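Local coordinates for protein transcriptional regulator, TetR family (Agrobacterium tumefaciens, PDB 2G7S) that probably binds operator DNA as a two-chain transcriptional regulator of the TetR family, with a helical C-terminal domain of the kind that senses small ligands, at residues E75-Y88 / W134-L148. Sequence-based numbering, arbitrary orientation.
Sequences EKNISDPLEQLRAY and WLTAVLERGIAQGRL
P81, L85 and V138 form the tight part of this contact, between two roughly antiparallel helices in the all-helical C-terminal domain of a TetR-family regulator. The axes of the short segments 81-88 and 134-144 approach to 9.0 Å at 146°. P81, in the first turn of its helix, lies against the backbone of the other, its CG 3.5 Å from G142 N. A chi1 of 173° turns V138 CG1 toward L85, 3.6 Å from L85 CG, and leaves CG2 to cover one face of the W134 ring. L85 CD1 meets L139 CD2, while CD2 touches both L135 CD2 and V138 CG1. L189 of helix 180-192 also covers L85.

Q84 is a buried polar group at the border. R141 NH2 donates to Q84 OE1 (2.7 Å), which lies near the guanidinium plane, and Q84 NE2 donates to I78 O. The solvent side is looser. E75 OE2 sits over a guanidinium face of R141, in a long salt bridge with no N-H aimed at it. A water bridges S79 O and R141 NE. At the exposed Schellman end of helix 118-144, in one of two modelled conformers of R147, OD2 of N-cap residue D80 lies over the guanidinium centre, a contact of charges alone. W134 lies at the other end of the contact. Its NE1 donates to E75 OE1 (2.9 Å), near the ring plane, but reaches the anti side 29° out of the carboxylate plane.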
loop_
_atom_site.group_PDB
_atom_site.type_symbol
_atom_site.label_atom_id
_atom_site.label_comp_id
_atom_site.label_asym_id
_atom_site.label_seq_id
_atom_site.Cartn_x
_atom_site.Cartn_y
_atom_site.Cartn_z
ATOM N N GLU A 75 20.517 2.247 14.606
ATOM C CA GLU A 75 20.400 2.619 15.978
ATOM C C GLU A 75 21.764 2.552 16.661
ATOM O O GLU A 75 22.162 3.458 17.422
ATOM C CB GLU A 75 19.361 1.715 16.689
ATOM C CG GLU A 75 18.983 2.147 18.033
ATOM C CD GLU A 75 18.056 1.159 18.663
ATOM O OE1 GLU A 75 17.230 0.491 17.928
ATOM O OE2 GLU A 75 18.120 1.043 19.900
ATOM N N LYS A 76 22.544 1.508 16.406
ATOM C CA LYS A 76 23.878 1.377 16.997
ATOM C C LYS A 76 24.838 2.506 16.585
ATOM O O LYS A 76 25.573 3.011 17.440
ATOM C CB LYS A 76 24.508 0.124 16.510
ATOM C CG LYS A 76 25.808 -0.211 17.225
ATOM C CD LYS A 76 26.469 -1.517 16.692
ATOM C CE LYS A 76 27.148 -1.268 15.395
ATOM N NZ LYS A 76 27.656 -2.515 14.849
ATOM N N ASN A 77 24.905 2.795 15.267
ATOM C CA ASN A 77 25.932 3.656 14.669
ATOM C C ASN A 77 25.606 5.153 14.850
ATOM O O ASN A 77 26.515 5.979 14.924
ATOM C CB ASN A 77 26.104 3.334 13.178
ATOM C CG ASN A 77 26.818 2.033 12.967
ATOM O OD1 ASN A 77 27.604 1.640 13.820
ATOM N ND2 ASN A 77 26.553 1.356 11.853
ATOM N N ILE A 78 24.342 5.505 15.002
ATOM C CA ILE A 78 23.884 6.889 14.954
ATOM C C ILE A 78 23.379 7.286 16.353
ATOM O O ILE A 78 22.518 6.643 16.896
ATOM C CB ILE A 78 22.744 7.028 13.897
ATOM C CG1 ILE A 78 23.206 6.514 12.561
ATOM C CG2 ILE A 78 22.239 8.428 13.848
ATOM C CD1 ILE A 78 21.982 6.385 11.547
ATOM N N SER A 79 23.949 8.360 16.903
ATOM C CA SER A 79 23.533 8.757 18.259
ATOM C C SER A 79 22.188 9.478 18.365
ATOM O O SER A 79 21.416 9.247 19.325
ATOM C CB SER A 79 24.635 9.559 18.945
ATOM O OG SER A 79 24.922 10.722 18.190
ATOM N N ASP A 80 21.871 10.326 17.379
ATOM C CA ASP A 80 20.731 11.192 17.498
ATOM C C ASP A 80 19.471 10.503 16.933
ATOM O O ASP A 80 19.459 10.075 15.784
ATOM C CB ASP A 80 21.103 12.436 16.703
ATOM C CG ASP A 80 20.040 13.508 16.641
ATOM O OD1 ASP A 80 18.883 13.272 16.802
ATOM O OD2 ASP A 80 20.408 14.686 16.250
ATOM N N PRO A 81 18.403 10.384 17.720
ATOM C CA PRO A 81 17.177 9.731 17.208
ATOM C C PRO A 81 16.656 10.339 15.918
ATOM O O PRO A 81 16.155 9.619 15.039
ATOM C CB PRO A 81 16.157 9.960 18.358
ATOM C CG PRO A 81 17.036 10.057 19.627
ATOM C CD PRO A 81 18.245 10.823 19.131
ATOM N N LEU A 82 16.739 11.663 15.785
ATOM C CA LEU A 82 16.234 12.278 14.543
ATOM C C LEU A 82 17.079 11.761 13.356
ATOM O O LEU A 82 16.555 11.473 12.272
ATOM C CB LEU A 82 16.348 13.814 14.625
ATOM C CG LEU A 82 16.064 14.586 13.317
ATOM C CD1 LEU A 82 14.603 14.423 13.033
ATOM C CD2 LEU A 82 16.532 16.063 13.482
ATOM N N GLU A 83 18.389 11.638 13.566
ATOM C CA GLU A 83 19.255 11.157 12.492
ATOM C C GLU A 83 19.041 9.676 12.254
ATOM O O GLU A 83 19.268 9.217 11.115
ATOM C CB GLU A 83 20.725 11.492 12.837
ATOM C CG GLU A 83 20.914 13.024 12.881
ATOM C CD GLU A 83 20.590 13.727 11.590
ATOM O OE1 GLU A 83 20.860 13.159 10.506
ATOM O OE2 GLU A 83 20.018 14.832 11.652
ATOM N N GLN A 84 18.570 8.916 13.226
ATOM C CA GLN A 84 18.199 7.504 12.946
ATOM C C GLN A 84 16.985 7.465 12.008
ATOM O O GLN A 84 16.992 6.671 11.040
ATOM C CB GLN A 84 17.827 6.798 14.288
ATOM C CG GLN A 84 19.112 6.629 15.184
ATOM C CD GLN A 84 18.761 6.200 16.606
ATOM O OE1 GLN A 84 17.587 6.087 16.998
ATOM N NE2 GLN A 84 19.789 5.940 17.383
ATOM N N LEU A 85 15.983 8.326 12.252
ATOM C CA LEU A 85 14.830 8.343 11.331
ATOM C C LEU A 85 15.296 8.826 9.940
ATOM O O LEU A 85 14.820 8.269 8.916
ATOM C CB LEU A 85 13.724 9.249 11.833
ATOM C CG LEU A 85 13.199 8.855 13.204
ATOM C CD1 LEU A 85 12.241 9.966 13.670
ATOM C CD2 LEU A 85 12.447 7.523 13.078
ATOM N N ARG A 86 16.172 9.819 9.899
ATOM C CA ARG A 86 16.588 10.323 8.582
ATOM C C ARG A 86 17.363 9.213 7.836
ATOM O O ARG A 86 17.236 9.045 6.583
ATOM C CB ARG A 86 17.556 11.516 8.759
ATOM C CG ARG A 86 17.788 12.310 7.416
ATOM C CD ARG A 86 18.936 13.373 7.535
ATOM N NE ARG A 86 18.762 14.157 8.752
ATOM C CZ ARG A 86 17.880 15.138 8.877
ATOM N NH1 ARG A 86 17.145 15.504 7.806
ATOM N NH2 ARG A 86 17.712 15.782 10.060
ATOM N N ALA A 87 18.176 8.435 8.565
ATOM C CA ALA A 87 18.940 7.371 7.900
ATOM C C ALA A 87 18.024 6.244 7.430
ATOM O O ALA A 87 18.287 5.610 6.399
ATOM C CB ALA A 87 20.020 6.788 8.857
ATOM N N TYR A 88 16.952 5.988 8.160
ATOM C CA TYR A 88 15.957 4.972 7.720
ATOM C C TYR A 88 15.291 5.422 6.405
ATOM O O TYR A 88 15.142 4.598 5.465
ATOM C CB TYR A 88 14.963 4.785 8.896
ATOM C CG TYR A 88 13.748 3.990 8.526
ATOM C CD1 TYR A 88 13.784 2.631 8.365
ATOM C CD2 TYR A 88 12.543 4.615 8.340
ATOM C CE1 TYR A 88 12.585 1.902 8.001
ATOM C CE2 TYR A 88 11.401 3.916 7.995
ATOM C CZ TYR A 88 11.416 2.598 7.825
ATOM O OH TYR A 88 10.254 1.903 7.507
ATOM N N TRP A 134 9.795 -0.207 16.882
ATOM C CA TRP A 134 11.098 0.465 16.719
ATOM C C TRP A 134 10.931 1.952 16.542
ATOM O O TRP A 134 11.622 2.757 17.202
ATOM C CB TRP A 134 11.878 -0.146 15.519
ATOM C CG TRP A 134 13.242 0.487 15.363
ATOM C CD1 TRP A 134 14.339 0.196 16.153
ATOM C CD2 TRP A 134 13.680 1.486 14.420
ATOM N NE1 TRP A 134 15.407 0.976 15.773
ATOM C CE2 TRP A 134 15.035 1.768 14.708
ATOM C CE3 TRP A 134 13.076 2.166 13.379
ATOM C CZ2 TRP A 134 15.795 2.674 13.953
ATOM C CZ3 TRP A 134 13.861 3.087 12.625
ATOM C CH2 TRP A 134 15.183 3.336 12.957
ATOM N N LEU A 135 10.071 2.353 15.625
ATOM C CA LEU A 135 9.866 3.798 15.393
ATOM C C LEU A 135 9.377 4.479 16.687
ATOM O O LEU A 135 9.744 5.622 16.968
ATOM C CB LEU A 135 8.807 3.983 14.267
ATOM C CG LEU A 135 9.298 3.559 12.888
ATOM C CD1 LEU A 135 8.081 3.501 11.976
ATOM C CD2 LEU A 135 10.344 4.575 12.326
ATOM N N THR A 136 8.509 3.806 17.424
ATOM C CA THR A 136 7.988 4.387 18.669
ATOM C C THR A 136 9.147 4.643 19.623
ATOM O O THR A 136 9.233 5.707 20.236
ATOM C CB THR A 136 6.934 3.423 19.335
ATOM O OG1 THR A 136 5.793 3.313 18.477
ATOM C CG2 THR A 136 6.477 3.934 20.737
ATOM N N ALA A 137 10.034 3.652 19.763
ATOM C CA ALA A 137 11.185 3.815 20.663
ATOM C C ALA A 137 12.125 4.930 20.183
ATOM O O ALA A 137 12.644 5.685 21.039
ATOM C CB ALA A 137 11.896 2.500 20.857
ATOM N N VAL A 138 12.364 5.065 18.878
ATOM C CA VAL A 138 13.219 6.133 18.382
ATOM C C VAL A 138 12.550 7.469 18.714
ATOM O O VAL A 138 13.240 8.418 19.210
ATOM C CB VAL A 138 13.376 6.041 16.860
ATOM C CG1 VAL A 138 14.137 7.282 16.305
ATOM C CG2 VAL A 138 14.109 4.720 16.527
ATOM N N LEU A 139 11.231 7.603 18.455
ATOM C CA LEU A 139 10.578 8.877 18.756
ATOM C C LEU A 139 10.647 9.202 20.285
ATOM O O LEU A 139 10.837 10.354 20.677
ATOM C CB LEU A 139 9.119 8.828 18.248
ATOM C CG LEU A 139 9.063 8.831 16.704
ATOM C CD1 LEU A 139 7.693 8.384 16.321
ATOM C CD2 LEU A 139 9.297 10.241 16.160
ATOM N N GLU A 140 10.449 8.164 21.091
ATOM C CA GLU A 140 10.482 8.382 22.556
ATOM C C GLU A 140 11.867 8.883 22.950
ATOM O O GLU A 140 11.968 9.795 23.802
ATOM C CB GLU A 140 10.182 7.077 23.296
ATOM C CG GLU A 140 8.725 6.728 23.241
ATOM C CD GLU A 140 8.457 5.287 23.708
ATOM O OE1 GLU A 140 9.331 4.397 23.539
ATOM O OE2 GLU A 140 7.330 5.063 24.265
ATOM N N ARG A 141 12.947 8.259 22.423
ATOM C CA ARG A 141 14.322 8.724 22.758
ATOM C C ARG A 141 14.483 10.145 22.278
ATOM O O ARG A 141 15.178 10.970 22.907
ATOM C CB ARG A 141 15.341 7.846 22.123
ATOM C CG ARG A 141 15.330 6.433 22.780
ATOM C CD ARG A 141 16.607 5.641 22.372
ATOM N NE ARG A 141 16.787 5.523 20.939
ATOM C CZ ARG A 141 16.259 4.496 20.212
ATOM N NH1 ARG A 141 15.513 3.515 20.782
ATOM N NH2 ARG A 141 16.491 4.444 18.898
ATOM N N GLY A 142 13.918 10.483 21.121
ATOM C CA GLY A 142 14.044 11.867 20.677
ATOM C C GLY A 142 13.391 12.850 21.626
ATOM O O GLY A 142 13.940 13.955 21.879
ATOM N N ILE A 143 12.220 12.491 22.154
ATOM C CA ILE A 143 11.625 13.338 23.210
ATOM C C ILE A 143 12.512 13.357 24.454
ATOM O O ILE A 143 12.775 14.424 25.003
ATOM C CB ILE A 143 10.234 12.820 23.578
ATOM C CG1 ILE A 143 9.228 13.072 22.423
ATOM C CG2 ILE A 143 9.747 13.487 24.890
ATOM C CD1 ILE A 143 8.906 14.526 22.195
ATOM N N ALA A 144 12.967 12.199 24.881
ATOM C CA ALA A 144 13.707 12.138 26.138
ATOM C C ALA A 144 14.986 12.961 26.058
ATOM O O ALA A 144 15.429 13.493 27.093
ATOM C CB ALA A 144 14.072 10.701 26.451
ATOM N N GLN A 145 15.569 13.061 24.851
ATOM C CA GLN A 145 16.789 13.828 24.595
ATOM C C GLN A 145 16.563 15.277 24.140
ATOM O O GLN A 145 17.578 16.017 23.850
ATOM C CB GLN A 145 17.651 13.135 23.538
ATOM C CG GLN A 145 18.140 11.767 24.007
ATOM C CD GLN A 145 18.847 10.992 22.966
ATOM O OE1 GLN A 145 19.399 11.586 22.053
ATOM N NE2 GLN A 145 18.740 9.679 22.999
ATOM N N GLY A 146 15.310 15.717 24.127
ATOM C CA GLY A 146 14.959 17.088 23.664
ATOM C C GLY A 146 15.312 17.342 22.180
ATOM O O GLY A 146 15.520 18.531 21.785
ATOM N N ARG A 147 15.355 16.270 21.365
ATOM C CA ARG A 147 15.703 16.377 19.927
ATOM C C ARG A 147 14.511 16.493 18.960
ATOM O O ARG A 147 14.748 16.776 17.750
ATOM C CB ARG A 147 16.571 15.197 19.441
ATOM C CG ARG A 147 17.968 15.064 20.120
ATOM C CD ARG A 147 18.975 16.144 19.626
ATOM N NE ARG A 147 20.356 15.662 19.649
ATOM C CZ ARG A 147 21.346 16.276 19.006
ATOM N NH1 ARG A 147 21.077 17.367 18.303
ATOM N NH2 ARG A 147 22.597 15.807 19.053
ATOM N N LEU A 148 13.293 16.195 19.465
ATOM C CA LEU A 148 12.052 16.161 18.660
ATOM C C LEU A 148 10.975 16.772 19.414
ATOM O O LEU A 148 10.997 16.752 20.678
ATOM C CB LEU A 148 11.536 14.664 18.437
ATOM C CG LEU A 148 12.530 13.731 17.803
ATOM C CD1 LEU A 148 12.094 12.317 17.506
ATOM C CD2 LEU A 148 12.971 14.374 16.464
HETATM O O HOH W 1 19.157 7.295 20.603
HETATM O O HOH W 2 23.549 12.740 19.734
HETATM O O HOH W 3 21.800 10.222 21.645
#